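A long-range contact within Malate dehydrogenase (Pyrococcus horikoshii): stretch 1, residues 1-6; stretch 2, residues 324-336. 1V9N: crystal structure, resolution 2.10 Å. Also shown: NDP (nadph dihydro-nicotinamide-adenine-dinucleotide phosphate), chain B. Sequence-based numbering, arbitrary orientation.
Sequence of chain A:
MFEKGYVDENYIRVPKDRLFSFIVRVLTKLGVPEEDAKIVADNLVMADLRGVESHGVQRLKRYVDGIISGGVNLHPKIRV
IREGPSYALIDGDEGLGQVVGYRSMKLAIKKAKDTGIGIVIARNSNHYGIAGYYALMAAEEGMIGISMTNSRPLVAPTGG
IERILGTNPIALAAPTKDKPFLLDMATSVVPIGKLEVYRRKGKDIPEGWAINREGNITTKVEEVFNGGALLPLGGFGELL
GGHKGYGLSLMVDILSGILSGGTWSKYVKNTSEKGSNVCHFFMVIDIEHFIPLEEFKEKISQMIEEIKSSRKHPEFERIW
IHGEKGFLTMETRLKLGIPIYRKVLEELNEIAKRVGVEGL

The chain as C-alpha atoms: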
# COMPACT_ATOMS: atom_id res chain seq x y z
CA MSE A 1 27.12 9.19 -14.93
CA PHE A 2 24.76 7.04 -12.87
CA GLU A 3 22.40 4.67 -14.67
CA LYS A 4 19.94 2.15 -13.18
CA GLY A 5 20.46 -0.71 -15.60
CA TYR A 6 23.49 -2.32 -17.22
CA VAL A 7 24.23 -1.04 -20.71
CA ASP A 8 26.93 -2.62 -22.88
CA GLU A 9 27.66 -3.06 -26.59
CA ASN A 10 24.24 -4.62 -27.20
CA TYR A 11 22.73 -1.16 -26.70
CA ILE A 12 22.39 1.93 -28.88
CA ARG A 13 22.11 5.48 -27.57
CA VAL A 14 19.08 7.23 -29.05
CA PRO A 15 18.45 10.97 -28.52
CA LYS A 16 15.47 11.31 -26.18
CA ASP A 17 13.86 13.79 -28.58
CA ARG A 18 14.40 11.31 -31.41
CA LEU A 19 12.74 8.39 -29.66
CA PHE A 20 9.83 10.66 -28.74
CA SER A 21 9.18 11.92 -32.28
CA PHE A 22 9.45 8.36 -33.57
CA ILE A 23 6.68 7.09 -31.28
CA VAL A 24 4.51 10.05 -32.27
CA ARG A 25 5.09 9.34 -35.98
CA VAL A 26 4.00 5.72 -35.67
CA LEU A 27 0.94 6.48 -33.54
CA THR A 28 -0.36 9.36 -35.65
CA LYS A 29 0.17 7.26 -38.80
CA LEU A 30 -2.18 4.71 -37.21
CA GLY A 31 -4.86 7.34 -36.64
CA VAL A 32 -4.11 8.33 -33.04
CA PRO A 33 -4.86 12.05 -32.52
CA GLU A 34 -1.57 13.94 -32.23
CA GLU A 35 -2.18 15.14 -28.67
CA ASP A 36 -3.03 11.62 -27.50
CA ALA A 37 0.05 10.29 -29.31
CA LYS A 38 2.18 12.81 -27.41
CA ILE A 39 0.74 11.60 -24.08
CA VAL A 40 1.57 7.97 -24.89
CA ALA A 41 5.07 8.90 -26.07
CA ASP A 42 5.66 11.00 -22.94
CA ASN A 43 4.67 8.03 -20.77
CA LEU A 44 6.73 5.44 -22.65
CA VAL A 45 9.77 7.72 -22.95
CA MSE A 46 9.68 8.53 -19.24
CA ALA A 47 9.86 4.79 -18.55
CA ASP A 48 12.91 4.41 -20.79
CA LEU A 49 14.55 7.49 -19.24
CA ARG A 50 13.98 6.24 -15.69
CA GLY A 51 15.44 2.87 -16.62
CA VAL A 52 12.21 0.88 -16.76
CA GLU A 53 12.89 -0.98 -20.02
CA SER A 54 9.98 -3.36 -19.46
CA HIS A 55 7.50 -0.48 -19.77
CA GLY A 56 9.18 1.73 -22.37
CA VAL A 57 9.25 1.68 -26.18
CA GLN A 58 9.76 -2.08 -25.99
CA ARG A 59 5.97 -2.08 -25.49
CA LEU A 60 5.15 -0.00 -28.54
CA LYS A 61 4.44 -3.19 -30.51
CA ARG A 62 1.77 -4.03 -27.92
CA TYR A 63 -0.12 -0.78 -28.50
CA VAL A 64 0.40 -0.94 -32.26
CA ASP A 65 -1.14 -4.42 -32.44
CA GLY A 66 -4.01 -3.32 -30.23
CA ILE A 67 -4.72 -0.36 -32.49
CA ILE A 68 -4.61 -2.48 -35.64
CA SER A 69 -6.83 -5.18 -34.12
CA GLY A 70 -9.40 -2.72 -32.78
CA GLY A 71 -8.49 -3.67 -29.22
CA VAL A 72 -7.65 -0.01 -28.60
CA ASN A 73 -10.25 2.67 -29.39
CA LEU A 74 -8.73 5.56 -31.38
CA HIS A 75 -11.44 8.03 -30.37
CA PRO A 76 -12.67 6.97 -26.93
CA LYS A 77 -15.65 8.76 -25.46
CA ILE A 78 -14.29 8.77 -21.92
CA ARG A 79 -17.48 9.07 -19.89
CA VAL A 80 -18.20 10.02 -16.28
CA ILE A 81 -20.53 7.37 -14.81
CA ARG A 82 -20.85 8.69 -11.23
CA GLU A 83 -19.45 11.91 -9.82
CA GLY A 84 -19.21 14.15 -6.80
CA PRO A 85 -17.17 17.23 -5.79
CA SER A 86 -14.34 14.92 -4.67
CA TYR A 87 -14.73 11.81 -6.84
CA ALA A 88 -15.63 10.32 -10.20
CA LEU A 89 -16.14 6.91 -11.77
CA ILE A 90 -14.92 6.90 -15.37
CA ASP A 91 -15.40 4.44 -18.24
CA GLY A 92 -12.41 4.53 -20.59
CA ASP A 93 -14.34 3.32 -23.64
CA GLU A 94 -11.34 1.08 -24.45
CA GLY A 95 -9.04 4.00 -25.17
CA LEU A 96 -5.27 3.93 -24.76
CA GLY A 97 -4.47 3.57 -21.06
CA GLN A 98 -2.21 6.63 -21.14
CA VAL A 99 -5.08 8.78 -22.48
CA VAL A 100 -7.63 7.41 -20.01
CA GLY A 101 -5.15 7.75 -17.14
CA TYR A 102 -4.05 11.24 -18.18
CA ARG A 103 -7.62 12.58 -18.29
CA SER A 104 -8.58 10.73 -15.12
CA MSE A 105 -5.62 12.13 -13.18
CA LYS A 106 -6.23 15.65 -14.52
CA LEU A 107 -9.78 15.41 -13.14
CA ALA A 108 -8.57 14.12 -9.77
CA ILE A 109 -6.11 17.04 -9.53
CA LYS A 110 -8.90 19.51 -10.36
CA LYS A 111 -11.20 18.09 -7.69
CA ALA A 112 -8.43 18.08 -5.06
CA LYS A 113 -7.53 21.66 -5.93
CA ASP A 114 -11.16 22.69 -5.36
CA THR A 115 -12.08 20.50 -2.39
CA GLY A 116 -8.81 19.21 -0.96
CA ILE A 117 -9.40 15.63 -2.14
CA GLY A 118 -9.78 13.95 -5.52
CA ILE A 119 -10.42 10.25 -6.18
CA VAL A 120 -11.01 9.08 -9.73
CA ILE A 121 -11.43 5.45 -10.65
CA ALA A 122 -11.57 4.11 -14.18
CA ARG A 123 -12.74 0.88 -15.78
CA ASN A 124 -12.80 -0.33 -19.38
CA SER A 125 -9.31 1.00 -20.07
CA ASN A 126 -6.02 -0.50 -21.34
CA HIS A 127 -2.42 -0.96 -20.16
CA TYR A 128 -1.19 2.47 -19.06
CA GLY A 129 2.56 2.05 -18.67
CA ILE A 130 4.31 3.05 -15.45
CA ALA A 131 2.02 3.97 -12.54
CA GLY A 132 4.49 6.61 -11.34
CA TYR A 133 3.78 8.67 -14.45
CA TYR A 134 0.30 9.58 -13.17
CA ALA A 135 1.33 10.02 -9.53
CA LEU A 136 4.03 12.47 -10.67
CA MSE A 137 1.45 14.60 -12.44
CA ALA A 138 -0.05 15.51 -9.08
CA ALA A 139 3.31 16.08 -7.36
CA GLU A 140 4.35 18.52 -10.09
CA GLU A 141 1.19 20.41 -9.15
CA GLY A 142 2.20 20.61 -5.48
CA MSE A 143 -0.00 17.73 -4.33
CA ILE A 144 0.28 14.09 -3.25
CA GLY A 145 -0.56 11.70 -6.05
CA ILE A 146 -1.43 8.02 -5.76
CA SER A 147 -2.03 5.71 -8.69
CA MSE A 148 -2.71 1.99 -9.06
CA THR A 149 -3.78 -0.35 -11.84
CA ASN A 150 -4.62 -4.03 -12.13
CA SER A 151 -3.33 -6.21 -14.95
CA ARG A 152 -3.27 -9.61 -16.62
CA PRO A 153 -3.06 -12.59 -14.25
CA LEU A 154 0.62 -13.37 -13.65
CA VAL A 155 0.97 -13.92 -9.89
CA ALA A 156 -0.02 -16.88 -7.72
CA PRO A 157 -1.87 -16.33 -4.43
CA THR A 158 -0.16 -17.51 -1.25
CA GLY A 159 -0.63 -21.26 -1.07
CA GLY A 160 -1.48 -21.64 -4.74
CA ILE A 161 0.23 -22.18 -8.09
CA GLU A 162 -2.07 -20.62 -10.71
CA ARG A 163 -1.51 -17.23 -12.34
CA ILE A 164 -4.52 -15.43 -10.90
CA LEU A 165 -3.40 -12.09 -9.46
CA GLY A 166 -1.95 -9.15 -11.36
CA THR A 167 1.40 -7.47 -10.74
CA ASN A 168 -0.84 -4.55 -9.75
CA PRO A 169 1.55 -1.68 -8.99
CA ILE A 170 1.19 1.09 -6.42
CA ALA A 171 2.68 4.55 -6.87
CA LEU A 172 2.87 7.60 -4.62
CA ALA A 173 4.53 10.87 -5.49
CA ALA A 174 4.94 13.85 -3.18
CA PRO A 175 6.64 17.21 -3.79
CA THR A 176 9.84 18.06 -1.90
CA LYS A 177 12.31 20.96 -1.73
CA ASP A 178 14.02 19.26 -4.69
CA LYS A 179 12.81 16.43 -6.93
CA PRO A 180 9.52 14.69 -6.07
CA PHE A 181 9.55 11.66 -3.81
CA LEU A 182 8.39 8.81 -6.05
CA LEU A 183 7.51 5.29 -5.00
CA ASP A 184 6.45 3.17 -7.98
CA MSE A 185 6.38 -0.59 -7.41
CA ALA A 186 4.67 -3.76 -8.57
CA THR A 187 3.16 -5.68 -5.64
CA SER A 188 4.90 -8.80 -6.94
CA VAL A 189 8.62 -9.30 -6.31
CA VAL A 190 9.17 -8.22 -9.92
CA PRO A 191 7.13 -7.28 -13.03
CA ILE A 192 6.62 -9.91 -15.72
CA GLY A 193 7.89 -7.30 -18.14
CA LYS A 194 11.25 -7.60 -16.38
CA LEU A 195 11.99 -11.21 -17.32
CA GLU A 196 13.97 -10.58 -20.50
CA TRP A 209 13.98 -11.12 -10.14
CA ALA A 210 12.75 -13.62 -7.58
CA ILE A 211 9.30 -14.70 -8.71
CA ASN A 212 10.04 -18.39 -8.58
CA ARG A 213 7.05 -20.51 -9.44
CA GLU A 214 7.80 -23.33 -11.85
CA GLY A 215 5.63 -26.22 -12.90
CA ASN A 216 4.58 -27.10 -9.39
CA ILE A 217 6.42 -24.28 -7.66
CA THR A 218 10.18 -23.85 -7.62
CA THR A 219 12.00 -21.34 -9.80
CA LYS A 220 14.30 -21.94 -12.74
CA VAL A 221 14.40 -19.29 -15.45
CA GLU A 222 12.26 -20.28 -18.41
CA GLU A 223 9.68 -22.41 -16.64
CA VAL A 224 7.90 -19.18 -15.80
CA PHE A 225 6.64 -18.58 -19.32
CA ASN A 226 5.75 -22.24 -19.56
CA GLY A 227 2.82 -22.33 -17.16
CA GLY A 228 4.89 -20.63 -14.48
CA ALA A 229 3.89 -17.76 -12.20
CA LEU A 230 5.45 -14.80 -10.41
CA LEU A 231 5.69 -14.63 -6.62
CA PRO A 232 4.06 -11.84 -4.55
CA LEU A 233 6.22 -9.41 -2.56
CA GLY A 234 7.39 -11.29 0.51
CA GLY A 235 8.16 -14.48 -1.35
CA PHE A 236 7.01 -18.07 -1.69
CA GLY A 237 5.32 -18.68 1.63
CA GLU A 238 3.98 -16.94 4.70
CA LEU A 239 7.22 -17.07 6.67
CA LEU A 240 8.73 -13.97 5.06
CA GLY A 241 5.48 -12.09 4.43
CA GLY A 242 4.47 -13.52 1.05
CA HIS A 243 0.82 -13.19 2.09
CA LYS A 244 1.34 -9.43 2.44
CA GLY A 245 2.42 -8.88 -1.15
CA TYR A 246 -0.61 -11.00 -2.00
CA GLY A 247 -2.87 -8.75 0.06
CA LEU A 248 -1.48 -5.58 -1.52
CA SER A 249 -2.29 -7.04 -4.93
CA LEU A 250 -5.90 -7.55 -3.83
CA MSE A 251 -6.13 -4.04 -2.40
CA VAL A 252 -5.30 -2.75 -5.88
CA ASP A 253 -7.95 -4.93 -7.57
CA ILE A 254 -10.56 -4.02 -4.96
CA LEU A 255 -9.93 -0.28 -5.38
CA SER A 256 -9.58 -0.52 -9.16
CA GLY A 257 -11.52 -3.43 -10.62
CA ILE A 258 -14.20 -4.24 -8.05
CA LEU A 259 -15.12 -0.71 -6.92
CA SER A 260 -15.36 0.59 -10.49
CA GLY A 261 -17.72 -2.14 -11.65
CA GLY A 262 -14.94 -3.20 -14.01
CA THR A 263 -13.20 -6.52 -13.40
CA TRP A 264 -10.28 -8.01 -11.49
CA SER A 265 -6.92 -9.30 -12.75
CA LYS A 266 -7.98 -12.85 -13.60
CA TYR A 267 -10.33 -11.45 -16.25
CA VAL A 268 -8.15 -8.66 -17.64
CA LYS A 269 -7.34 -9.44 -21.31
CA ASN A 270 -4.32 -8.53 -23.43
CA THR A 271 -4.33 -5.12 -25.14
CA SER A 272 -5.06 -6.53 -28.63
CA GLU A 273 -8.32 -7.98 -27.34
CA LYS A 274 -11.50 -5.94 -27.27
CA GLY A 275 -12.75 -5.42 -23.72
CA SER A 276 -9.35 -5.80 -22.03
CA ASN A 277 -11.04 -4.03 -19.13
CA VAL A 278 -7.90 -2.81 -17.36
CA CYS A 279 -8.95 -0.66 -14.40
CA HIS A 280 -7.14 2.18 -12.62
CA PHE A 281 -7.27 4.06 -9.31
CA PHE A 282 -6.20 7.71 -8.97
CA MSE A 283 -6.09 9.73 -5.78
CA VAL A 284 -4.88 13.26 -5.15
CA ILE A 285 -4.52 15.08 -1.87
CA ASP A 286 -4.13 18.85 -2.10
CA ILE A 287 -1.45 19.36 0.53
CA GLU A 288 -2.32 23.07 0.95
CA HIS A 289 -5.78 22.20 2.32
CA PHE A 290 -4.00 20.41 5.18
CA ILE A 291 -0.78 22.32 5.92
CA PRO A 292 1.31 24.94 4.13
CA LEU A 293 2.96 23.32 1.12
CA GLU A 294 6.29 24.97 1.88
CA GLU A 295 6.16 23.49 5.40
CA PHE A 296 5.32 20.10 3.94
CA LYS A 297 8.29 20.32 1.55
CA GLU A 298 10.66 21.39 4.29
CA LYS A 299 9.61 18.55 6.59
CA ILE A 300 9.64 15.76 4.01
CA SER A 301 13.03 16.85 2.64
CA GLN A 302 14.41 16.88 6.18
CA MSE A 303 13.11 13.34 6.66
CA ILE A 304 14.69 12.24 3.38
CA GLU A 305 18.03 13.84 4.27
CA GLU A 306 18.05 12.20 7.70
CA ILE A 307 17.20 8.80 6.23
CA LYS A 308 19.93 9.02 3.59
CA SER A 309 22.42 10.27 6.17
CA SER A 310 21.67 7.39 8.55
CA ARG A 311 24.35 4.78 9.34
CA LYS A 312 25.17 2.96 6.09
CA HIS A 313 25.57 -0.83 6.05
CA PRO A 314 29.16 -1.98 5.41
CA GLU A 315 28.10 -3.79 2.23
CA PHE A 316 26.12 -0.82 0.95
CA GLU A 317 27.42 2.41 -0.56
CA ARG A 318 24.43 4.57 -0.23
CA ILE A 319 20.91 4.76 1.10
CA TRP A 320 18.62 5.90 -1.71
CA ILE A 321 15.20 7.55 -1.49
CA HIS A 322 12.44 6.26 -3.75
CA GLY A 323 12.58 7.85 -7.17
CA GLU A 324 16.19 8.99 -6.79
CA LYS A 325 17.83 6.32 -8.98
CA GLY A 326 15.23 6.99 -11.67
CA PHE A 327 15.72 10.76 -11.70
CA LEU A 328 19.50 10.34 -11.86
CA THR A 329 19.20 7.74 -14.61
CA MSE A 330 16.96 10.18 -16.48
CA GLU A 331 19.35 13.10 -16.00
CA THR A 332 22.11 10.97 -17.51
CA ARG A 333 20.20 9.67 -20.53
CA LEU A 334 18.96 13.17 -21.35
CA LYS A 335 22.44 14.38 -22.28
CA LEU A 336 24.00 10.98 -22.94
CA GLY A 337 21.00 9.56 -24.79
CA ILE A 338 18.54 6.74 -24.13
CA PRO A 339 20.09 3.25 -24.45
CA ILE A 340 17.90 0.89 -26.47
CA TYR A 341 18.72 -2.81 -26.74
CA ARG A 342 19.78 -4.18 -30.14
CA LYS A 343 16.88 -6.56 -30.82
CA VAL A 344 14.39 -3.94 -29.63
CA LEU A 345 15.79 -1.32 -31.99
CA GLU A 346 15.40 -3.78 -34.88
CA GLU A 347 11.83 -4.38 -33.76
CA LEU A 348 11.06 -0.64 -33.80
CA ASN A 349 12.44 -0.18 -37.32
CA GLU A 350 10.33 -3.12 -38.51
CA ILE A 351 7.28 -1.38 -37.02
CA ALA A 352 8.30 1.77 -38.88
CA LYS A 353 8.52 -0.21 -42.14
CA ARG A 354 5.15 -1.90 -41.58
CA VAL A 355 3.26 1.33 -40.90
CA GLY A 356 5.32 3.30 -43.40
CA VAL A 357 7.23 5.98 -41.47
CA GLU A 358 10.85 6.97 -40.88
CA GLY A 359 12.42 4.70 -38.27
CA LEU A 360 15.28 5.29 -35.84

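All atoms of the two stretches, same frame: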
# COMPACT_ATOMS: atom_id res chain seq x y z
N MSE A 1 27.72 8.88 -16.26
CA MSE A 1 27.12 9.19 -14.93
C MSE A 1 26.40 7.96 -14.39
O MSE A 1 26.66 6.84 -14.84
CB MSE A 1 26.12 10.35 -15.06
CG MSE A 1 26.68 11.61 -15.70
SE MSE A 1 26.95 11.45 -17.61
CE MSE A 1 25.28 12.19 -18.23
N PHE A 2 25.50 8.16 -13.44
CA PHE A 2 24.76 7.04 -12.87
C PHE A 2 23.65 6.57 -13.81
O PHE A 2 23.02 7.37 -14.50
CB PHE A 2 24.15 7.41 -11.52
CG PHE A 2 23.30 6.33 -10.92
CD1 PHE A 2 21.97 6.19 -11.29
CD2 PHE A 2 23.85 5.41 -10.03
CE1 PHE A 2 21.19 5.15 -10.78
CE2 PHE A 2 23.09 4.37 -9.52
CZ PHE A 2 21.75 4.24 -9.90
N GLU A 3 23.43 5.26 -13.83
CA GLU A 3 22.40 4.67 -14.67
C GLU A 3 21.90 3.38 -14.00
O GLU A 3 22.69 2.51 -13.65
CB GLU A 3 22.96 4.37 -16.05
CG GLU A 3 22.35 5.17 -17.19
CD GLU A 3 22.56 4.47 -18.52
OE1 GLU A 3 23.11 3.35 -18.50
OE2 GLU A 3 22.19 5.03 -19.58
N LYS A 4 20.58 3.29 -13.83
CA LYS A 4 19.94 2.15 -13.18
C LYS A 4 20.23 0.75 -13.72
O LYS A 4 20.44 -0.18 -12.95
CB LYS A 4 18.42 2.36 -13.14
CG LYS A 4 17.95 3.28 -12.03
CD LYS A 4 16.46 3.58 -12.14
CE LYS A 4 15.62 2.32 -12.07
NZ LYS A 4 14.17 2.64 -12.16
N GLY A 5 20.22 0.60 -15.04
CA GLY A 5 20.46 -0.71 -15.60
C GLY A 5 21.88 -0.88 -16.11
O GLY A 5 22.71 0.02 -15.98
N TYR A 6 22.17 -2.05 -16.67
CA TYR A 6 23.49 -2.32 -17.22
C TYR A 6 23.44 -2.21 -18.73
O TYR A 6 22.74 -2.98 -19.40
CB TYR A 6 23.98 -3.71 -16.81
CG TYR A 6 25.32 -4.09 -17.40
CD1 TYR A 6 25.43 -4.46 -18.75
CD2 TYR A 6 26.48 -4.06 -16.63
CE1 TYR A 6 26.67 -4.79 -19.30
CE2 TYR A 6 27.72 -4.39 -17.18
CZ TYR A 6 27.81 -4.75 -18.52
OH TYR A 6 29.03 -5.07 -19.07
N GLU A 324 14.86 8.43 -6.58
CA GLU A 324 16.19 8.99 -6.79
C GLU A 324 16.97 8.34 -7.93
O GLU A 324 17.47 9.05 -8.81
CB GLU A 324 16.99 8.92 -5.48
CG GLU A 324 18.38 9.52 -5.57
CD GLU A 324 19.00 9.73 -4.21
OE1 GLU A 324 18.75 8.91 -3.30
OE2 GLU A 324 19.76 10.71 -4.04
N LYS A 325 17.11 7.02 -7.91
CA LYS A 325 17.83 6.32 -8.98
C LYS A 325 17.24 6.71 -10.34
O LYS A 325 17.96 7.05 -11.27
CB LYS A 325 17.72 4.80 -8.83
CG LYS A 325 18.54 4.19 -7.72
CD LYS A 325 18.31 2.69 -7.68
CE LYS A 325 19.11 2.01 -6.59
NZ LYS A 325 18.83 0.54 -6.53
N GLY A 326 15.91 6.66 -10.43
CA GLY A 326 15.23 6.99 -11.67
C GLY A 326 15.51 8.39 -12.18
O GLY A 326 15.77 8.58 -13.38
N PHE A 327 15.46 9.38 -11.30
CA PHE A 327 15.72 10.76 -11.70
C PHE A 327 17.16 10.95 -12.15
O PHE A 327 17.42 11.72 -13.08
CB PHE A 327 15.39 11.72 -10.55
CG PHE A 327 13.93 12.09 -10.47
CD1 PHE A 327 13.29 12.67 -11.56
CD2 PHE A 327 13.20 11.86 -9.31
CE1 PHE A 327 11.94 13.02 -11.50
CE2 PHE A 327 11.85 12.21 -9.23
CZ PHE A 327 11.22 12.79 -10.33
N LEU A 328 18.09 10.26 -11.50
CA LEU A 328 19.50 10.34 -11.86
C LEU A 328 19.71 9.65 -13.20
O LEU A 328 20.42 10.16 -14.07
CB LEU A 328 20.37 9.66 -10.79
CG LEU A 328 21.04 10.59 -9.77
CD1 LEU A 328 20.00 11.48 -9.11
CD2 LEU A 328 21.77 9.75 -8.73
N THR A 329 19.10 8.48 -13.36
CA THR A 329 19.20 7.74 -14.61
C THR A 329 18.67 8.62 -15.74
O THR A 329 19.27 8.69 -16.82
CB THR A 329 18.38 6.45 -14.56
OG1 THR A 329 18.91 5.60 -13.54
CG2 THR A 329 18.43 5.74 -15.90
N MSE A 330 17.55 9.30 -15.49
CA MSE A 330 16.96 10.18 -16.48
C MSE A 330 17.94 11.29 -16.85
O MSE A 330 18.26 11.49 -18.02
CB MSE A 330 15.66 10.80 -15.94
CG MSE A 330 15.11 11.93 -16.79
SE MSE A 330 13.41 12.64 -16.16
CE MSE A 330 13.54 14.37 -15.39
N GLU A 331 18.41 12.00 -15.83
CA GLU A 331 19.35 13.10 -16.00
C GLU A 331 20.49 12.69 -16.94
O GLU A 331 20.87 13.43 -17.85
CB GLU A 331 19.91 13.51 -14.64
CG GLU A 331 20.72 14.80 -14.65
CD GLU A 331 21.29 15.12 -13.28
OE1 GLU A 331 22.17 14.37 -12.81
OE2 GLU A 331 20.85 16.12 -12.66
N THR A 332 21.02 11.50 -16.70
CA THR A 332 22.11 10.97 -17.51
C THR A 332 21.71 10.79 -18.97
O THR A 332 22.30 11.38 -19.88
CB THR A 332 22.58 9.60 -16.96
OG1 THR A 332 23.17 9.78 -15.67
CG2 THR A 332 23.60 8.97 -17.90
N ARG A 333 20.69 9.97 -19.19
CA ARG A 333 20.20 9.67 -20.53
C ARG A 333 19.68 10.86 -21.32
O ARG A 333 19.49 10.77 -22.53
CB ARG A 333 19.14 8.57 -20.44
CG ARG A 333 19.69 7.30 -19.82
CD ARG A 333 18.67 6.20 -19.73
NE ARG A 333 19.28 4.95 -19.29
CZ ARG A 333 18.63 3.81 -19.15
NH1 ARG A 333 17.33 3.75 -19.41
NH2 ARG A 333 19.27 2.72 -18.75
N LEU A 334 19.45 11.99 -20.65
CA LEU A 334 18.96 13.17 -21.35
C LEU A 334 20.08 13.87 -22.12
O LEU A 334 19.84 14.50 -23.15
CB LEU A 334 18.32 14.15 -20.36
CG LEU A 334 16.90 13.79 -19.91
CD1 LEU A 334 16.42 14.79 -18.86
CD2 LEU A 334 15.97 13.80 -21.12
N LYS A 335 21.31 13.76 -21.62
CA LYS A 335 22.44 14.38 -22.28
C LYS A 335 23.38 13.33 -22.87
O LYS A 335 24.25 13.64 -23.67
CB LYS A 335 23.20 15.29 -21.31
CG LYS A 335 23.54 14.67 -19.96
CD LYS A 335 24.02 15.74 -18.99
CE LYS A 335 24.20 15.19 -17.58
NZ LYS A 335 24.50 16.27 -16.60
N LEU A 336 23.18 12.08 -22.46
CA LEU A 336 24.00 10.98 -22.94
C LEU A 336 23.19 10.15 -23.95
O LEU A 336 23.75 9.42 -24.77
CB LEU A 336 24.43 10.11 -21.76
CG LEU A 336 25.67 9.22 -21.88
CD1 LEU A 336 26.05 8.70 -20.51
CD2 LEU A 336 25.39 8.07 -22.84
PA NDP B . 11.61 -1.41 -8.74
O1A NDP B . 12.43 -1.05 -9.87
O2A NDP B . 11.94 -2.54 -7.81
O5B NDP B . 11.39 -0.05 -7.86
C5B NDP B . 10.59 -0.05 -6.66
C4B NDP B . 10.61 1.41 -6.15
O4B NDP B . 11.68 1.44 -5.20
C3B NDP B . 10.89 2.51 -7.14
O3B NDP B . 10.06 3.66 -6.78
C2B NDP B . 12.33 2.84 -7.01
O2B NDP B . 12.75 4.16 -7.40
C1B NDP B . 12.58 2.48 -5.58
N9A NDP B . 13.93 1.95 -5.28
C8A NDP B . 14.76 1.08 -6.06
N7A NDP B . 15.88 0.82 -5.44
C5A NDP B . 15.84 1.49 -4.25
C6A NDP B . 16.73 1.62 -3.13
N6A NDP B . 17.90 0.98 -3.12
N1A NDP B . 16.36 2.41 -2.06
C2A NDP B . 15.16 3.07 -2.06
N3A NDP B . 14.26 3.00 -3.06
C4A NDP B . 14.66 2.19 -4.14
O3 NDP B . 10.10 -1.62 -9.12
PN NDP B . 9.22 -2.61 -9.99
O1N NDP B . 8.29 -3.23 -9.05
O2N NDP B . 10.25 -3.48 -10.65
O5D NDP B . 8.52 -1.59 -11.00
C5D NDP B . 8.41 -1.85 -12.42
C4D NDP B . 7.67 -0.65 -13.14
O4D NDP B . 6.63 -1.23 -13.91
C3D NDP B . 6.97 0.39 -12.23
O3D NDP B . 7.22 1.69 -12.79
C2D NDP B . 5.50 0.00 -12.22
O2D NDP B . 4.67 1.12 -11.99
C1D NDP B . 5.35 -0.66 -13.61
N1N NDP B . 4.32 -1.72 -13.68
C2N NDP B . 3.19 -1.46 -14.51
C3N NDP B . 2.18 -2.51 -14.58
C7N NDP B . 1.00 -2.30 -15.43
O7N NDP B . 0.10 -3.15 -15.55
N7N NDP B . 0.85 -1.15 -16.13
C4N NDP B . 2.38 -3.71 -13.84
C5N NDP B . 3.49 -3.93 -13.03
C6N NDP B . 4.47 -2.95 -12.95
P2B NDP B . 13.43 4.54 -8.75
O1X NDP B . 14.47 5.49 -8.31
O2X NDP B . 12.44 5.20 -9.65
O3X NDP B . 14.03 3.30 -9.40

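Residues 1-4 of the first stretch, which has no regular helix or strand, lie against the helix of stretch 2. Two threonines one helical turn apart hold the backbone of the first stretch. Both have chi1 in m. Thr332 OG1 donates to Phe2 O at 2.7 Å. Thr329 OG1 accepts from Lys4 N at 2.9 Å. The same hydroxyl donates to Lys325 O, with Thr329 OG1 to Lys325 O at 2.9 Å, so the m rotamer serves a bond within the helix and one across the contact.

Glu3 adopts an off-rotamer chi1 of -114°. Its CA-to-CB bond points sideways, but the extended chi2 (t) brings the carboxylate to Arg333. Glu3 OE2 and Arg333 NE form a salt bridge at 2.9 Å, at the edge of the guanidinium. Arg333 is m at chi1 and extended beyond.

Phe2 is t at chi1, and its ring reaches the helix. Phe2 CD1 lies 3.9 Å from Leu328 CB, and Thr329 OG1 sits at the ring edge. Met1, a selenomethionine, packs its SE 4.1 Å from Leu336 CD1.

Lys4 packs its CG 3.6 Å from Lys325 CB. Lys4 NZ donates to NDP O3X at 2.8 Å. Gly326 N donates to NDP O1X at 2.8 Å. A CB on Gly326 would clash with NDP O2X.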